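Local coordinates for De novo designed switch protein caging a hemagglutinin binder (sCageHA267_1S) (PDB 7CBC), which holds a designed hemagglutinin binder caged against a six-helix bundle, apparently as a switch intended to release it in a modular biosensor, at residues Glu290-Lys293 and Glu294-Asn298; Cys275-Ala278 and Ala279-Ala283. One frame throughout, in Å; residues are numbered along the deposited sequence.

Contact 1 of 2, residues Glu290-Lys293 and Glu294-Asn298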
ATOM      1  N   GLU A 290     -15.081  15.249 -22.473  1.00 41.82           N
ATOM      2  CA  GLU A 290     -16.222  14.597 -21.839  1.00 42.65           C
ATOM      3  C   GLU A 290     -15.913  13.137 -21.545  1.00 40.82           C
ATOM      4  O   GLU A 290     -16.278  12.615 -20.486  1.00 41.33           O
ATOM      5  CB  GLU A 290     -17.465  14.716 -22.733  1.00 40.57           C
ATOM      6  CG  GLU A 290     -17.610  16.066 -23.416  1.00 43.28           C
ATOM      7  CD  GLU A 290     -16.935  16.131 -24.790  1.00 49.17           C
ATOM      8  OE1 GLU A 290     -17.557  15.695 -25.793  1.00 53.94           O
ATOM      9  OE2 GLU A 290     -15.787  16.623 -24.872  1.00 46.16           O
ATOM     10  N   GLN A 291     -15.219  12.465 -22.463  1.00 37.05           N
ATOM     11  CA  GLN A 291     -14.894  11.063 -22.247  1.00 39.60           C
ATOM     12  C   GLN A 291     -13.842  10.897 -21.160  1.00 33.92           C
ATOM     13  O   GLN A 291     -13.874   9.918 -20.407  1.00 35.26           O
ATOM     14  CB  GLN A 291     -14.425  10.434 -23.552  1.00 38.41           C
ATOM     15  CG  GLN A 291     -15.529  10.281 -24.546  1.00 41.25           C
ATOM     16  CD  GLN A 291     -15.005   9.954 -25.922  1.00 44.14           C
ATOM     17  OE1 GLN A 291     -13.871  10.301 -26.273  1.00 41.51           O
ATOM     18  NE2 GLN A 291     -15.808   9.246 -26.697  1.00 44.21           N
ATOM     19  N   ILE A 292     -12.897  11.834 -21.070  1.00 31.64           N
ATOM     20  CA  ILE A 292     -11.903  11.775 -20.006  1.00 36.51           C
ATOM     21  C   ILE A 292     -12.547  12.058 -18.656  1.00 38.91           C
ATOM     22  O   ILE A 292     -12.263  11.375 -17.662  1.00 38.28           O
ATOM     23  CB  ILE A 292     -10.748  12.742 -20.307  1.00 34.09           C
ATOM     24  CG1 ILE A 292      -9.954  12.217 -21.497  1.00 28.35           C
ATOM     25  CG2 ILE A 292      -9.839  12.872 -19.102  1.00 35.47           C
ATOM     26  CD1 ILE A 292      -8.922  13.159 -22.008  1.00 33.79           C
ATOM     27  N   LYS A 293     -13.433  13.056 -18.592  1.00 39.11           N
ATOM     28  CA  LYS A 293     -14.070  13.350 -17.312  1.00 41.07           C
ATOM     29  C   LYS A 293     -14.995  12.218 -16.873  1.00 38.86           C
ATOM     30  O   LYS A 293     -15.116  11.954 -15.670  1.00 34.56           O
ATOM     31  CB  LYS A 293     -14.819  14.683 -17.383  1.00 42.12           C
ATOM     32  CG  LYS A 293     -13.896  15.879 -17.634  1.00 46.26           C
ATOM     33  CD  LYS A 293     -14.518  17.202 -17.192  1.00 51.28           C
ATOM     34  CE  LYS A 293     -14.042  17.614 -15.795  1.00 50.77           C
ATOM     35  NZ  LYS A 293     -14.866  17.046 -14.693  1.00 53.80           N
ATOM     36  N   GLU A 294     -15.638  11.526 -17.821  1.00 35.53           N
ATOM     37  CA  GLU A 294     -16.437  10.361 -17.455  1.00 37.62           C
ATOM     38  C   GLU A 294     -15.544   9.227 -16.968  1.00 36.39           C
ATOM     39  O   GLU A 294     -15.917   8.473 -16.060  1.00 34.13           O
ATOM     40  CB  GLU A 294     -17.287   9.903 -18.643  1.00 41.39           C
ATOM     41  CG  GLU A 294     -18.378   8.891 -18.275  1.00 48.19           C
ATOM     42  CD  GLU A 294     -18.765   7.977 -19.430  1.00 50.55           C
ATOM     43  OE1 GLU A 294     -18.690   8.419 -20.600  1.00 53.38           O
ATOM     44  OE2 GLU A 294     -19.147   6.811 -19.165  1.00 49.55           O
ATOM     45  N   LEU A 295     -14.357   9.092 -17.565  1.00 33.17           N
ATOM     46  CA  LEU A 295     -13.451   8.034 -17.156  1.00 33.64           C
ATOM     47  C   LEU A 295     -12.905   8.299 -15.757  1.00 32.54           C
ATOM     48  O   LEU A 295     -12.810   7.379 -14.939  1.00 30.87           O
ATOM     49  CB  LEU A 295     -12.320   7.913 -18.170  1.00 34.46           C
ATOM     50  CG  LEU A 295     -11.162   6.958 -17.904  1.00 35.04           C
ATOM     51  CD1 LEU A 295     -11.522   5.511 -18.279  1.00 36.88           C
ATOM     52  CD2 LEU A 295      -9.961   7.419 -18.697  1.00 33.89           C
ATOM     53  N   LEU A 296     -12.559   9.555 -15.465  1.00 33.92           N
ATOM     54  CA  LEU A 296     -12.004   9.894 -14.157  1.00 33.78           C
ATOM     55  C   LEU A 296     -13.070   9.812 -13.068  1.00 34.17           C
ATOM     56  O   LEU A 296     -12.789   9.358 -11.953  1.00 35.26           O
ATOM     57  CB  LEU A 296     -11.376  11.291 -14.201  1.00 34.36           C
ATOM     58  CG  LEU A 296     -10.298  11.565 -15.262  1.00 28.38           C
ATOM     59  CD1 LEU A 296      -9.841  13.009 -15.242  1.00 35.57           C
ATOM     60  CD2 LEU A 296      -9.105  10.655 -15.122  1.00 34.11           C
ATOM     61  N   LYS A 297     -14.299  10.249 -13.371  1.00 34.36           N
ATOM     62  CA  LYS A 297     -15.377  10.178 -12.389  1.00 36.91           C
ATOM     63  C   LYS A 297     -15.660   8.732 -12.007  1.00 36.91           C
ATOM     64  O   LYS A 297     -15.778   8.398 -10.823  1.00 34.27           O
ATOM     65  CB  LYS A 297     -16.636  10.858 -12.943  1.00 38.31           C
ATOM     66  CG  LYS A 297     -17.927  10.545 -12.179  1.00 37.58           C
ATOM     67  CD  LYS A 297     -19.162  11.187 -12.829  1.00 44.30           C
ATOM     68  CE  LYS A 297     -19.434  10.655 -14.250  1.00 41.29           C
ATOM     69  NZ  LYS A 297     -20.016   9.270 -14.302  1.00 39.88           N
ATOM     70  N   ASN A 298     -15.742   7.851 -13.005  1.00 35.85           N
ATOM     71  CA  ASN A 298     -15.983   6.435 -12.748  1.00 38.00           C
ATOM     72  C   ASN A 298     -14.783   5.753 -12.115  1.00 34.21           C
ATOM     73  O   ASN A 298     -14.937   4.678 -11.525  1.00 35.90           O
ATOM     74  CB  ASN A 298     -16.350   5.712 -14.047  1.00 36.04           C
ATOM     75  CG  ASN A 298     -17.667   6.184 -14.619  1.00 38.90           C
ATOM     76  OD1 ASN A 298     -18.542   6.655 -13.888  1.00 42.54           O
ATOM     77  ND2 ASN A 298     -17.820   6.057 -15.930  1.00 46.07           N
TER
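Ile292 and Leu296, one helical turn apart, run alongside each other off the same face of the helix, their branches meeting where Ile292 CG2 comes within 3.9 Å of Leu296 CD1. Leu296 has CG anti to its carbonyl carbon, chi1 -55°, which swings the branch point back along the helix over the preceding turn. Its CG thereby packs tightly on the carbonyl of Ile292, 3.1 Å from Ile292 O. That oxygen accepts the backbone hydrogen bond from Leu296 N at 2.9 Å, and the CG of the same leucine covers it. Around the helix, Leu295 CB rests 3.4 Å from Gln291 O, and Lys297 CB lies 3.3 Å from Lys293 O. On the outer side the Lys297 chain folds back near its end, and NZ donates a hydrogen bond to Asn298 OD1 (3.0 Å) from above the plane of that amide carbonyl. With an alanine here in place of Leu296, Ile292 CG2 would probably lose its neighbour, and a gap would be likely beside Ala278, Ala309 and Cys301. At the other end, Gln291 OE1 accepts the backbone N-H of Ser288, just before the helix. The ladder of i-to-i+4 bonds with an apolar i/i+4 pair turned inward is typical of an amphipathic helix in a small helical bundle, here the middle helix of three.

Contact 2 of 2, residues Cys275-Ala278 and Ala279-Ala283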
ATOM      1  N   CYS A 275      -5.072  10.686 -11.087  1.00 36.57           N
ATOM      2  CA  CYS A 275      -6.113  11.254 -11.935  1.00 37.54           C
ATOM      3  C   CYS A 275      -5.518  11.953 -13.152  1.00 35.76           C
ATOM      4  O   CYS A 275      -6.106  11.910 -14.239  1.00 34.90           O
ATOM      5  CB  CYS A 275      -6.995  12.199 -11.112  1.00 41.48           C
ATOM      6  SG  CYS A 275      -7.990  11.340  -9.823  1.00 53.06           S
ATOM      7  N   ARG A 276      -4.345  12.570 -13.005  1.00 37.42           N
ATOM      8  CA  ARG A 276      -3.676  13.153 -14.167  1.00 37.05           C
ATOM      9  C   ARG A 276      -3.073  12.077 -15.059  1.00 36.32           C
ATOM     10  O   ARG A 276      -3.167  12.161 -16.290  1.00 30.49           O
ATOM     11  CB  ARG A 276      -2.590  14.134 -13.723  1.00 40.83           C
ATOM     12  CG  ARG A 276      -3.123  15.425 -13.119  1.00 43.36           C
ATOM     13  CD  ARG A 276      -1.963  16.320 -12.744  1.00 51.24           C
ATOM     14  NE  ARG A 276      -2.386  17.560 -12.101  1.00 53.50           N
ATOM     15  CZ  ARG A 276      -1.544  18.518 -11.726  1.00 51.81           C
ATOM     16  NH1 ARG A 276      -0.239  18.371 -11.945  1.00 47.00           N
ATOM     17  NH2 ARG A 276      -2.004  19.616 -11.135  1.00 47.30           N
ATOM     18  N   ILE A 277      -2.436  11.067 -14.456  1.00 35.60           N
ATOM     19  CA  ILE A 277      -1.811  10.008 -15.246  1.00 33.13           C
ATOM     20  C   ILE A 277      -2.852   9.311 -16.111  1.00 33.03           C
ATOM     21  O   ILE A 277      -2.646   9.107 -17.315  1.00 28.27           O
ATOM     22  CB  ILE A 277      -1.073   9.013 -14.336  1.00 33.63           C
ATOM     23  CG1 ILE A 277       0.226   9.631 -13.841  1.00 35.59           C
ATOM     24  CG2 ILE A 277      -0.753   7.729 -15.094  1.00 32.51           C
ATOM     25  CD1 ILE A 277       0.583   9.218 -12.470  1.00 36.15           C
ATOM     26  N   ALA A 278      -3.992   8.945 -15.514  1.00 30.27           N
ATOM     27  CA  ALA A 278      -5.080   8.370 -16.299  1.00 33.67           C
ATOM     28  C   ALA A 278      -5.564   9.349 -17.355  1.00 32.77           C
ATOM     29  O   ALA A 278      -5.831   8.960 -18.499  1.00 34.90           O
ATOM     30  CB  ALA A 278      -6.237   7.956 -15.389  1.00 27.66           C
ATOM     31  N   ALA A 279      -5.700  10.623 -16.984  1.00 33.52           N
ATOM     32  CA  ALA A 279      -6.094  11.637 -17.952  1.00 32.47           C
ATOM     33  C   ALA A 279      -5.140  11.662 -19.135  1.00 34.36           C
ATOM     34  O   ALA A 279      -5.577  11.760 -20.286  1.00 34.24           O
ATOM     35  CB  ALA A 279      -6.161  13.007 -17.281  1.00 33.34           C
ATOM     36  N   LYS A 280      -3.834  11.554 -18.878  1.00 33.55           N
ATOM     37  CA  LYS A 280      -2.874  11.549 -19.981  1.00 33.34           C
ATOM     38  C   LYS A 280      -3.034  10.304 -20.840  1.00 36.05           C
ATOM     39  O   LYS A 280      -3.064  10.388 -22.077  1.00 35.90           O
ATOM     40  CB  LYS A 280      -1.445  11.649 -19.456  1.00 33.08           C
ATOM     41  CG  LYS A 280      -0.422  11.837 -20.562  1.00 37.61           C
ATOM     42  CD  LYS A 280       1.008  11.941 -20.028  1.00 49.58           C
ATOM     43  CE  LYS A 280       2.009  12.025 -21.189  1.00 52.76           C
ATOM     44  NZ  LYS A 280       3.423  12.177 -20.750  1.00 48.70           N
ATOM     45  N   ILE A 281      -3.163   9.139 -20.198  1.00 30.84           N
ATOM     46  CA  ILE A 281      -3.388   7.895 -20.932  1.00 33.29           C
ATOM     47  C   ILE A 281      -4.628   8.003 -21.823  1.00 35.75           C
ATOM     48  O   ILE A 281      -4.583   7.671 -23.012  1.00 34.73           O
ATOM     49  CB  ILE A 281      -3.477   6.707 -19.957  1.00 30.05           C
ATOM     50  CG1 ILE A 281      -2.091   6.391 -19.415  1.00 28.45           C
ATOM     51  CG2 ILE A 281      -4.055   5.475 -20.646  1.00 26.62           C
ATOM     52  CD1 ILE A 281      -2.090   5.421 -18.239  1.00 32.82           C
ATOM     53  N   ALA A 282      -5.748   8.490 -21.273  1.00 31.95           N
ATOM     54  CA  ALA A 282      -6.971   8.573 -22.071  1.00 30.02           C
ATOM     55  C   ALA A 282      -6.837   9.546 -23.230  1.00 34.57           C
ATOM     56  O   ALA A 282      -7.446   9.341 -24.285  1.00 38.94           O
ATOM     57  CB  ALA A 282      -8.151   8.989 -21.203  1.00 30.73           C
ATOM     58  N   ALA A 283      -6.090  10.630 -23.046  1.00 35.07           N
ATOM     59  CA  ALA A 283      -5.912  11.571 -24.143  1.00 35.47           C
ATOM     60  C   ALA A 283      -5.088  10.948 -25.261  1.00 35.37           C
ATOM     61  O   ALA A 283      -5.370  11.167 -26.445  1.00 39.02           O
ATOM     62  CB  ALA A 283      -5.261  12.852 -23.627  1.00 37.51           C
TER
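The carbonyls of Cys275 and Arg276, flat peptide groups facing the next turn, take their donors from different directions. Ala279 N stands above the Cys275 carbonyl plane, 39° out of it, at 3.1 Å from Cys275 O, whereas Lys280 N approaches Arg276 O almost head-on at 2.7 Å. The methyl of Ala279 also sits against this pair of carbonyls, its CB 3.2 Å from Cys275 O. The guanidinium of Arg276 leaves the turn altogether: its chain runs fully extended, and NE forms a salt bridge with Asp308 of helix 303-315. One position on, Ile277 O receives Ile281 N at 2.9 Å in a nearly straight bond, N-H...O 170°. Beside this bond the two isoleucines lie across one another at a slant, Ile277 CG2 touching Ile281 CD1 at 4.1 Å. With chi1 at -73°, Ile281 CG1 sits opposite its own C and leans back over the previous turn, 3.5 Å from Ile277 O, carrying CD1 over to its neighbour. This is the first helix of a three-helix unit docked on long bundle helices, and its faces divide accordingly. Ile277 and Ile281 turn to helix 195-239, where Leu213 and Leu210 receive them, and Ile281 also reaches Leu9 of helix 3-46. Ala278 and Ala282 face helix 289-298, while Ala279 packs on Ala309 of helix 303-315; methyl-sized side chains at these positions allow close approach of the neighbouring helices. Ala282 N reaches Ala278 O at 2.8 Å, continuing the backbone ladder along the alanine side. Buried near the start of the helix, Cys275 is tied through SG to Cys301 in a disulfide.

Contact 2 comes first along the chain, on helix 274-284, and contact 1 follows on helix 289-298, the next helix; their centres are 10 Å apart. The two helices run in roughly opposite directions and pack on each other as a helical hairpin. Leu295 CD2 meets Ala282 CB at 3.5 Å and Ile292 CG1 lies 3.7 Å from Ala282 CB, so larger side chains of contact 1 fill in against the alanine face of contact 2. Separately, Leu296 CD2 touches Cys275 O at 3.4 Å. Helix 303-315 packs on both and completes a compact unit. Contact 2 also touches the long bundle helices, consistent with its helix fastening this unit, probably the hemagglutinin binder, to the cage.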